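Local atomic coordinates of histone-lysine N-methyltransferase, H3 lysine-9 specific SUVH4 (Arabidopsis thaliana, PDB entry 4QEO), a protein that methylates histone H3 to mark chromatin for transcriptional repression and binds methylated DNA that directs this silencing. Residues Y25-C28 against V29-K32; M93-E96 against K97-S100; K156-E160 against Y161-V165; K308-G312 against N313-V317; C471-S474 against S475-D478. All coordinates share one frame; numbering follows the deposited sequence.

Contact 1 of 5, residues Y25-C28 against V29-K32; sequences YLLC and VQAK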
# COMPACT_ATOMS: atom_id res chain seq x y z
N TYR A 25 13.24 0.67 2.30
CA TYR A 25 13.16 1.92 1.58
C TYR A 25 13.05 3.12 2.52
O TYR A 25 13.81 4.07 2.39
CB TYR A 25 11.95 1.90 0.65
CG TYR A 25 11.56 3.22 0.04
CD1 TYR A 25 12.40 3.88 -0.83
CD2 TYR A 25 10.30 3.77 0.29
CE1 TYR A 25 12.03 5.08 -1.43
CE2 TYR A 25 9.91 4.97 -0.30
CZ TYR A 25 10.78 5.62 -1.15
OH TYR A 25 10.38 6.81 -1.73
N LEU A 26 12.09 3.08 3.44
CA LEU A 26 11.91 4.22 4.33
C LEU A 26 13.13 4.42 5.24
O LEU A 26 13.50 5.55 5.55
CB LEU A 26 10.61 4.10 5.12
CG LEU A 26 9.35 4.14 4.26
CD1 LEU A 26 8.10 3.85 5.11
CD2 LEU A 26 9.22 5.48 3.55
N LEU A 27 13.76 3.32 5.65
CA LEU A 27 15.00 3.44 6.40
C LEU A 27 16.10 4.13 5.59
O LEU A 27 16.86 4.91 6.15
CB LEU A 27 15.50 2.08 6.89
CG LEU A 27 14.78 1.41 8.05
CD1 LEU A 27 15.19 -0.05 8.12
CD2 LEU A 27 15.07 2.12 9.39
N CYS A 28 16.19 3.82 4.29
CA CYS A 28 17.18 4.48 3.44
C CYS A 28 16.84 5.95 3.19
O CYS A 28 17.74 6.79 3.13
CB CYS A 28 17.35 3.73 2.10
SG CYS A 28 18.03 2.09 2.32
N VAL A 29 15.55 6.25 3.05
CA VAL A 29 15.11 7.64 2.96
C VAL A 29 15.54 8.42 4.23
O VAL A 29 16.09 9.53 4.15
CB VAL A 29 13.58 7.75 2.76
CG1 VAL A 29 13.10 9.19 2.93
CG2 VAL A 29 13.16 7.20 1.38
N GLN A 30 15.29 7.83 5.40
CA GLN A 30 15.68 8.44 6.67
C GLN A 30 17.19 8.65 6.75
O GLN A 30 17.67 9.68 7.22
CB GLN A 30 15.21 7.59 7.85
CG GLN A 30 15.68 8.13 9.21
CD GLN A 30 14.91 7.55 10.39
OE1 GLN A 30 14.09 8.24 11.00
NE2 GLN A 30 15.18 6.29 10.72
N ALA A 31 17.94 7.66 6.27
CA ALA A 31 19.40 7.75 6.27
C ALA A 31 19.88 8.69 5.18
O ALA A 31 21.08 8.92 5.05
CB ALA A 31 20.02 6.37 6.10
N LYS A 32 18.95 9.23 4.40
CA LYS A 32 19.24 10.25 3.41
C LYS A 32 20.22 9.75 2.34
O LYS A 32 21.03 10.51 1.81
CB LYS A 32 19.76 11.53 4.10
CG LYS A 32 19.47 12.82 3.35
CD LYS A 32 19.64 14.05 4.24
CE LYS A 32 18.63 14.08 5.37
NZ LYS A 32 18.66 15.38 6.12
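With CG of Tyr25 trans to its own backbone nitrogen (chi1 168°), the ring swings out from the helix and its outer part leans over toward Val29, one turn on. Val29 answers with chi1 170°, which sends CG1 away from the backbone nitrogen and leaves CG2 facing back toward the tyrosine. The two meet in the last turns of helix 10-30, just before the chain leaves it through a Schellman motif. CG2 of Val29 stands over one face of the Tyr25 ring, 3.9 Å from the centroid and 21° off the normal, a CH-pi contact. CG2 of Val29 is offset toward the rim, and its nearest ring atom is CE1 of Tyr25 at 3.7 Å. An alanine at Tyr25 would remove the ring and is likely to leave the Val29 methyl without its aromatic partner, opening a gap beside Leu319 and Arg323, which also touch the tyrosine.

Under the side chains runs the ordinary helical ladder. Val29 N binds Tyr25 O at 2.9 Å, Gln30 N binds Leu26 O at 2.9 Å, and Ala31 N binds Leu27 O at 3.0 Å; the last is the most bent of the three. Leu26 and Val29 both pack on Val317 of strand 316-317, while Cys28 and Val29 touch Pro36 of the next helix, so this helix end is wedged between that helix and the pre-SET region. Lys32 then takes a positive phi, and Lys32 N turns back to bind Val29 O at 2.9 Å.

Contact 2 of 5, residues M93-E96 against K97-S100; sequences MEYE and KEYS
Tyr95 and Glu96 meet the residues from Lys97 to Ser100 as the chain, coming out of a short 3-10 segment that starts at Met93, turns on the surface of the SRA domain. Tyr95 O takes a hydrogen bond from Tyr99 N at 3.1 Å, one helix-like turn ahead. Tyr95 O also lies at the edge of the Tyr99 ring, in its plane, 3.5 Å from Tyr99 CD2. The two tyrosine side chains run side by side in one direction, and CE2 of Tyr99 comes to the edge of the Tyr95 ring, 4.1 Å from CD2 of Tyr95. The Tyr95 hydroxyl is bound to Lys55 N.

Glu96 takes part through its backbone: Glu96 O receives a CH...O contact from Ser100 CA, 3.4 Å away.

One water ties the turn further, donating to Glu94 O at 2.7 Å and accepting from Glu98 N at 3.0 Å, with a weak third bond to Glu98 OE1. The carboxylates of Glu94 and Glu98 come near each other without touching, and Arg54 makes a salt bridge to each. That shared cation probably offsets their mutual repulsion and lets two acids stand together on a turn whose Met93 packs on a DNA phosphate.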
# COMPACT_ATOMS: atom_id res chain seq x y z
N MET A 93 22.16 -17.26 -20.59
CA MET A 93 22.66 -18.61 -20.89
C MET A 93 22.86 -19.46 -19.63
O MET A 93 23.02 -20.67 -19.74
CB MET A 93 23.97 -18.56 -21.69
CG MET A 93 23.93 -17.73 -22.95
SD MET A 93 22.61 -18.23 -24.07
CE MET A 93 23.08 -19.91 -24.49
N GLU A 94 22.86 -18.85 -18.45
CA GLU A 94 23.00 -19.62 -17.22
C GLU A 94 21.83 -20.61 -17.05
O GLU A 94 21.95 -21.63 -16.36
CB GLU A 94 23.07 -18.68 -16.01
CG GLU A 94 23.35 -19.37 -14.69
CD GLU A 94 22.53 -18.80 -13.56
OE1 GLU A 94 22.75 -17.63 -13.19
OE2 GLU A 94 21.65 -19.53 -13.04
N TYR A 95 20.72 -20.30 -17.69
CA TYR A 95 19.51 -21.10 -17.57
C TYR A 95 19.44 -22.20 -18.62
O TYR A 95 18.46 -22.94 -18.71
CB TYR A 95 18.29 -20.20 -17.70
CG TYR A 95 18.03 -19.37 -16.48
CD1 TYR A 95 18.68 -18.15 -16.28
CD2 TYR A 95 17.12 -19.79 -15.53
CE1 TYR A 95 18.42 -17.39 -15.14
CE2 TYR A 95 16.86 -19.04 -14.42
CZ TYR A 95 17.50 -17.84 -14.23
OH TYR A 95 17.23 -17.11 -13.09
N GLU A 96 20.49 -22.29 -19.41
CA GLU A 96 20.49 -23.13 -20.60
C GLU A 96 20.22 -24.60 -20.29
O GLU A 96 19.41 -25.25 -20.96
CB GLU A 96 21.80 -22.92 -21.35
CG GLU A 96 22.53 -24.14 -21.80
CD GLU A 96 23.81 -23.75 -22.52
OE1 GLU A 96 24.71 -23.19 -21.85
OE2 GLU A 96 23.89 -23.96 -23.75
N LYS A 97 20.87 -25.11 -19.25
CA LYS A 97 20.75 -26.51 -18.87
C LYS A 97 19.38 -26.82 -18.28
O LYS A 97 18.83 -27.89 -18.50
CB LYS A 97 21.85 -26.87 -17.87
CG LYS A 97 23.18 -27.25 -18.51
CD LYS A 97 23.08 -28.61 -19.19
CE LYS A 97 24.46 -29.24 -19.40
NZ LYS A 97 24.36 -30.68 -19.80
N GLU A 98 18.82 -25.86 -17.54
CA GLU A 98 17.49 -26.01 -16.97
C GLU A 98 16.38 -26.04 -18.01
O GLU A 98 15.36 -26.72 -17.82
CB GLU A 98 17.22 -24.86 -16.00
CG GLU A 98 17.59 -25.14 -14.58
CD GLU A 98 17.56 -23.87 -13.74
OE1 GLU A 98 18.50 -23.06 -13.87
OE2 GLU A 98 16.61 -23.68 -12.96
N TYR A 99 16.55 -25.30 -19.10
CA TYR A 99 15.53 -25.24 -20.14
C TYR A 99 16.13 -25.76 -21.44
O TYR A 99 16.16 -25.05 -22.45
CB TYR A 99 14.99 -23.80 -20.28
CG TYR A 99 14.28 -23.34 -19.03
CD1 TYR A 99 12.90 -23.39 -18.92
CD2 TYR A 99 15.00 -22.89 -17.93
CE1 TYR A 99 12.24 -22.99 -17.75
CE2 TYR A 99 14.36 -22.50 -16.75
CZ TYR A 99 12.98 -22.56 -16.67
OH TYR A 99 12.34 -22.16 -15.51
N SER A 100 16.61 -27.00 -21.40
CA SER A 100 17.43 -27.55 -22.49
C SER A 100 16.65 -27.76 -23.80
O SER A 100 17.24 -27.94 -24.85
CB SER A 100 18.14 -28.85 -22.07
OG SER A 100 17.24 -29.80 -21.52
O HOH W 1 20.69 -24.00 -16.20

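Contact 3 of 5, residues K156-E160 against Y161-V165; sequences KHCCE and YNVPV
Tyr161 N bonds back to His157 O at 2.9 Å and, weakly, to Cys158 O, while Val163 N returns to Cys158 O at 3.0 Å. Asn162 sits at positive phi (58°), so helix 151-161 of the SRA domain ends in a Schellman motif. A water lies 2.8 Å from Val163 O and may donate to it, or more weakly to Cys158 O.

Apolar contact centres on the Cys158 thiol. SG of Cys158 lies beside the backbone nitrogen and away from the carbonyl carbon (chi1 -73°), where it meets CG2 of Val165 at 3.7 Å and CG1 of Val163 at 4.2 Å. Val165 opens the strand that follows, and Ala107 of strand 106-112 touches both it and Cys158.

The Tyr161 ring lies on the outside, edge-on to the helix end: CD2 of Tyr161 is 3.4 Å from His157 O, which sits in the ring plane.

Charge is confined to the helix, where Lys156 NZ binds Glu160 OE2 at 2.7 Å in a salt bridge on the syn side of the carboxylate. His157 ND1 is bonded to Pro105 O.

Taken together, the buried thiol is here used for its apolar bulk, while Cys158 O takes the Val163 N-H, and weakly that of Tyr161, as the chain leaves the helix.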
# COMPACT_ATOMS: atom_id res chain seq x y z
N LYS A 156 13.18 -12.68 -29.55
CA LYS A 156 13.13 -13.50 -30.77
C LYS A 156 12.92 -14.98 -30.43
O LYS A 156 12.13 -15.68 -31.07
CB LYS A 156 14.41 -13.29 -31.60
CG LYS A 156 14.86 -14.49 -32.47
CD LYS A 156 16.19 -14.13 -33.21
CE LYS A 156 16.91 -15.35 -33.82
NZ LYS A 156 16.17 -15.91 -34.98
N HIS A 157 13.62 -15.46 -29.40
CA HIS A 157 13.47 -16.86 -29.03
C HIS A 157 12.07 -17.12 -28.46
O HIS A 157 11.50 -18.20 -28.67
CB HIS A 157 14.57 -17.30 -28.04
CG HIS A 157 15.94 -17.40 -28.67
ND1 HIS A 157 17.10 -17.23 -27.95
CD2 HIS A 157 16.31 -17.63 -29.95
CE1 HIS A 157 18.14 -17.38 -28.76
NE2 HIS A 157 17.69 -17.61 -29.98
N CYS A 158 11.52 -16.15 -27.74
CA CYS A 158 10.15 -16.28 -27.26
C CYS A 158 9.18 -16.51 -28.41
O CYS A 158 8.31 -17.40 -28.35
CB CYS A 158 9.72 -15.03 -26.48
SG CYS A 158 10.46 -14.89 -24.85
N CYS A 159 9.30 -15.67 -29.44
CA CYS A 159 8.50 -15.81 -30.66
C CYS A 159 8.66 -17.20 -31.26
O CYS A 159 7.68 -17.85 -31.60
CB CYS A 159 8.96 -14.78 -31.72
SG CYS A 159 8.01 -14.84 -33.26
N GLU A 160 9.90 -17.64 -31.38
CA GLU A 160 10.20 -18.92 -32.03
C GLU A 160 9.73 -20.15 -31.23
O GLU A 160 9.49 -21.21 -31.81
CB GLU A 160 11.69 -19.00 -32.35
CG GLU A 160 12.02 -18.11 -33.57
CD GLU A 160 13.49 -17.83 -33.75
OE1 GLU A 160 14.29 -18.24 -32.88
OE2 GLU A 160 13.84 -17.18 -34.77
N TYR A 161 9.60 -20.01 -29.91
CA TYR A 161 9.15 -21.13 -29.06
C TYR A 161 7.77 -21.01 -28.42
O TYR A 161 7.38 -21.87 -27.62
CB TYR A 161 10.17 -21.39 -27.96
CG TYR A 161 11.37 -22.11 -28.48
CD1 TYR A 161 11.36 -23.50 -28.57
CD2 TYR A 161 12.51 -21.42 -28.90
CE1 TYR A 161 12.45 -24.18 -29.06
CE2 TYR A 161 13.61 -22.10 -29.40
CZ TYR A 161 13.57 -23.48 -29.47
OH TYR A 161 14.64 -24.19 -29.95
N ASN A 162 7.03 -19.98 -28.80
CA ASN A 162 5.74 -19.68 -28.23
C ASN A 162 5.76 -19.46 -26.71
O ASN A 162 4.81 -19.81 -26.01
CB ASN A 162 4.72 -20.76 -28.63
CG ASN A 162 4.33 -20.64 -30.06
OD1 ASN A 162 4.57 -19.61 -30.69
ND2 ASN A 162 3.73 -21.70 -30.61
N VAL A 163 6.85 -18.88 -26.21
CA VAL A 163 6.98 -18.59 -24.77
C VAL A 163 6.43 -17.21 -24.47
O VAL A 163 6.86 -16.22 -25.06
CB VAL A 163 8.47 -18.64 -24.35
CG1 VAL A 163 8.68 -18.15 -22.88
CG2 VAL A 163 9.01 -20.03 -24.53
N PRO A 164 5.44 -17.13 -23.55
CA PRO A 164 4.82 -15.84 -23.27
C PRO A 164 5.68 -14.95 -22.40
O PRO A 164 6.55 -15.42 -21.65
CB PRO A 164 3.56 -16.23 -22.50
CG PRO A 164 3.90 -17.49 -21.85
CD PRO A 164 4.85 -18.22 -22.76
N VAL A 165 5.42 -13.66 -22.51
CA VAL A 165 6.16 -12.65 -21.78
C VAL A 165 5.17 -11.88 -20.91
O VAL A 165 4.06 -11.58 -21.38
CB VAL A 165 6.88 -11.70 -22.81
CG1 VAL A 165 7.46 -10.52 -22.16
CG2 VAL A 165 8.01 -12.46 -23.53
O HOH W 2 5.75 -15.64 -27.51

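Contact 4 of 5, residues K308-G312 against N313-V317; sequences KLNGG and NFPYV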
# COMPACT_ATOMS: atom_id res chain seq x y z
N LYS A 308 14.33 10.40 22.10
CA LYS A 308 14.89 9.57 23.15
C LYS A 308 13.85 8.60 23.69
O LYS A 308 14.15 7.43 23.93
CB LYS A 308 15.45 10.43 24.28
CG LYS A 308 16.64 11.28 23.89
CD LYS A 308 17.21 12.01 25.10
CE LYS A 308 18.46 12.79 24.74
NZ LYS A 308 19.47 11.91 24.08
N LEU A 309 12.63 9.09 23.86
CA LEU A 309 11.52 8.24 24.26
C LEU A 309 11.32 7.11 23.24
O LEU A 309 10.95 6.00 23.61
CB LEU A 309 10.22 9.04 24.39
CG LEU A 309 9.95 9.80 25.69
CD1 LEU A 309 8.65 10.58 25.57
CD2 LEU A 309 9.91 8.86 26.89
N ASN A 310 11.55 7.40 21.96
CA ASN A 310 11.36 6.36 20.95
C ASN A 310 12.52 5.36 20.83
O ASN A 310 12.48 4.43 20.01
CB ASN A 310 11.03 6.96 19.59
CG ASN A 310 9.65 7.59 19.55
OD1 ASN A 310 8.64 6.88 19.57
ND2 ASN A 310 9.60 8.91 19.51
N GLY A 311 13.54 5.54 21.65
CA GLY A 311 14.69 4.65 21.64
C GLY A 311 15.90 5.28 20.99
O GLY A 311 16.87 4.59 20.66
N GLY A 312 15.85 6.59 20.80
CA GLY A 312 16.98 7.33 20.28
C GLY A 312 16.86 7.67 18.81
O GLY A 312 17.83 8.07 18.17
N ASN A 313 15.66 7.52 18.26
CA ASN A 313 15.43 7.76 16.84
C ASN A 313 14.00 8.16 16.54
O ASN A 313 13.08 7.82 17.28
CB ASN A 313 15.82 6.51 16.04
CG ASN A 313 15.57 5.22 16.81
OD1 ASN A 313 14.44 4.93 17.21
ND2 ASN A 313 16.63 4.44 17.01
N PHE A 314 13.80 8.90 15.45
CA PHE A 314 12.47 9.27 15.02
C PHE A 314 11.77 8.13 14.30
O PHE A 314 12.33 7.52 13.39
CB PHE A 314 12.52 10.52 14.14
CG PHE A 314 12.99 11.74 14.88
CD1 PHE A 314 12.12 12.44 15.71
CD2 PHE A 314 14.30 12.17 14.76
CE1 PHE A 314 12.56 13.56 16.40
CE2 PHE A 314 14.74 13.29 15.45
CZ PHE A 314 13.86 13.98 16.27
N PRO A 315 10.54 7.82 14.73
CA PRO A 315 9.73 6.74 14.16
C PRO A 315 9.14 7.12 12.80
O PRO A 315 8.81 6.23 12.02
CB PRO A 315 8.62 6.54 15.21
CG PRO A 315 8.52 7.87 15.90
CD PRO A 315 9.92 8.42 15.93
N TYR A 316 9.05 8.41 12.52
CA TYR A 316 8.52 8.87 11.24
C TYR A 316 9.62 9.44 10.38
O TYR A 316 10.57 10.04 10.89
CB TYR A 316 7.47 9.97 11.41
CG TYR A 316 6.25 9.58 12.21
CD1 TYR A 316 5.26 8.77 11.65
CD2 TYR A 316 6.06 10.06 13.50
CE1 TYR A 316 4.13 8.43 12.37
CE2 TYR A 316 4.94 9.72 14.23
CZ TYR A 316 3.98 8.91 13.66
OH TYR A 316 2.86 8.59 14.40
N VAL A 317 9.48 9.27 9.07
CA VAL A 317 10.35 9.91 8.11
C VAL A 317 9.57 11.02 7.42
O VAL A 317 8.35 10.94 7.27
CB VAL A 317 10.92 8.90 7.07
CG1 VAL A 317 9.85 8.43 6.10
CG2 VAL A 317 12.10 9.50 6.33
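Asn310 turns its side chain onto the ring of Pro315, with chi1 at -70° setting CG beside the backbone nitrogen and chi2 at -71° rotating the amide. This happens where helix 305-309 of the pre-SET region ends in a Schellman motif, with Gly311 at positive phi, and the chain swings out toward strand 316-317. The two side chains cross at about a right angle: ND2 of Asn310 is 3.6 Å from CD of Pro315, and OD1 of Asn310 is 3.8 Å from CG of Pro315, so both ends of the amide rest on the same pair of ring carbons. OD1 also accepts a hydrogen bond from Phe332 N, which fixes the amide's rotation. Cutting Asn310 back to an alanine would take the amide away, and Phe332 N would probably lose this acceptor while a gap opened beside Pro315. The zinc ligand Cys306 is close, its side chain about 5 Å from that of Asn310.

Asn313 is less relaxed, its chi1 of 32° falling away from a staggered value. OD1 of Asn313 comes within 3.5 Å of Asn310 O, two acceptors that cannot bond each other; Arg328 reaches both, weakly, with separate guanidinium nitrogens. Gly312, like Gly311, has positive phi, and at either position a CB would be jammed against the preceding carbonyl oxygen. Gly312 O is hydrogen-bonded to Ser301 OG.

Beside the amide, Asn310 CB comes 3.2 Å from Asn313 O.

Contact 5 of 5, residues C471-S474 against S475-D478; sequences CVLS and SHQD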
# COMPACT_ATOMS: atom_id res chain seq x y z
N CYS A 471 -0.42 2.07 18.48
CA CYS A 471 -0.62 2.85 19.70
C CYS A 471 0.33 4.04 19.71
O CYS A 471 1.52 3.89 19.45
CB CYS A 471 -0.41 1.99 20.95
SG CYS A 471 -1.78 0.85 21.30
N VAL A 472 -0.22 5.21 20.00
CA VAL A 472 0.56 6.44 20.02
C VAL A 472 0.32 7.19 21.34
O VAL A 472 -0.83 7.37 21.74
CB VAL A 472 0.17 7.37 18.85
CG1 VAL A 472 0.97 8.67 18.91
CG2 VAL A 472 0.35 6.67 17.52
N LEU A 473 1.40 7.61 22.00
CA LEU A 473 1.32 8.51 23.15
C LEU A 473 1.87 9.89 22.75
O LEU A 473 2.94 9.99 22.13
CB LEU A 473 2.11 7.95 24.34
CG LEU A 473 1.52 6.70 25.00
CD1 LEU A 473 2.54 6.05 25.94
CD2 LEU A 473 0.24 7.03 25.75
N SER A 474 1.15 10.95 23.09
CA SER A 474 1.59 12.31 22.74
C SER A 474 1.29 13.28 23.86
O SER A 474 2.15 14.07 24.26
CB SER A 474 0.92 12.80 21.46
OG SER A 474 -0.48 12.56 21.48
N SER A 475 0.06 13.25 24.36
CA SER A 475 -0.32 14.18 25.43
C SER A 475 -0.02 13.63 26.82
O SER A 475 0.02 14.40 27.78
CB SER A 475 -1.79 14.58 25.34
OG SER A 475 -2.62 13.48 25.65
N HIS A 476 0.18 12.32 26.93
CA HIS A 476 0.55 11.71 28.21
C HIS A 476 1.28 10.38 28.01
O HIS A 476 1.50 9.96 26.87
CB HIS A 476 -0.69 11.50 29.09
CG HIS A 476 -1.70 10.57 28.49
ND1 HIS A 476 -1.48 9.21 28.36
CD2 HIS A 476 -2.93 10.80 27.99
CE1 HIS A 476 -2.54 8.65 27.80
NE2 HIS A 476 -3.44 9.59 27.57
N GLN A 477 1.64 9.74 29.11
CA GLN A 477 2.48 8.54 29.09
C GLN A 477 1.76 7.33 29.68
O GLN A 477 2.41 6.38 30.10
CB GLN A 477 3.76 8.76 29.88
CG GLN A 477 5.03 8.50 29.12
CD GLN A 477 5.62 9.76 28.57
OE1 GLN A 477 5.29 10.19 27.47
NE2 GLN A 477 6.51 10.39 29.34
N ASP A 478 0.44 7.38 29.72
CA ASP A 478 -0.35 6.27 30.25
C ASP A 478 -0.80 5.33 29.13
O ASP A 478 -1.80 5.57 28.46
CB ASP A 478 -1.54 6.81 31.06
CG ASP A 478 -2.13 5.78 32.00
OD1 ASP A 478 -2.09 4.58 31.67
OD2 ASP A 478 -2.64 6.18 33.08
O HOH W 3 -1.13 10.32 24.82
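Ser475 leads the chain onward from Ser474, as strand 467-473 of the SET domain gives way to a loop that folds back over Leu473.

His476 comes next. A water accepts from Ser474 N at 2.9 Å and from His476 N at 3.2 Å, tying the two backbone N-H groups across the bend; the same water lies over the centre of one face of the imidazole. The ring is folded back by chi1 of 62°, which sets CG between the backbone N and the carbonyl carbon and lets ND1 and CE1 of His476 approach CD2 of Leu473, each at 3.8 Å, from an oblique direction. His476 O presses closer, 3.3 Å from CB of Leu473.

Gln477 adds only its backbone, CA of Gln477 lying 4.0 Å from CD1 of Leu473. Asp478 N then turns back to His476 ND1, a bond of 3.0 Å close to the ring plane. That bond probably limits rotation of the imidazole. Asp478 O also meets CD2 of Leu473, so this one leucine touches three successive residues, while the Asp478 carboxylate pairs with Arg480.

Leu473 rests on Phe332 of strand 331-332 and bonds through its backbone to Val331 and Glu333. Ser474 OG is hydrogen-bonded to Arg483 at the start of strand 483-488, the antiparallel partner to which this loop leads.

Overall arrangement
Contact 2 is the surface case; the other four are partly buried. Contacts 2 and 3 belong to the SRA domain, their centres about 15 Å apart without touching, and both carry salt bridges near their turns. Contact 4 touches both contact 1 and contact 5, which do not touch each other: Val29 CG1 packs on Val317 CG2 at 3.6 Å between contacts 1 and 4, and Leu309 CD1 on Gln477 OE1 at 3.9 Å between contacts 4 and 5. Contacts 1, 3 and 4 each end a helix with a Schellman motif, whereas contact 5 ends a strand. Aromatic CH-pi contact marks contact 1, a well-placed bridging water contacts 2 and 5, and amide-proline packing contact 4.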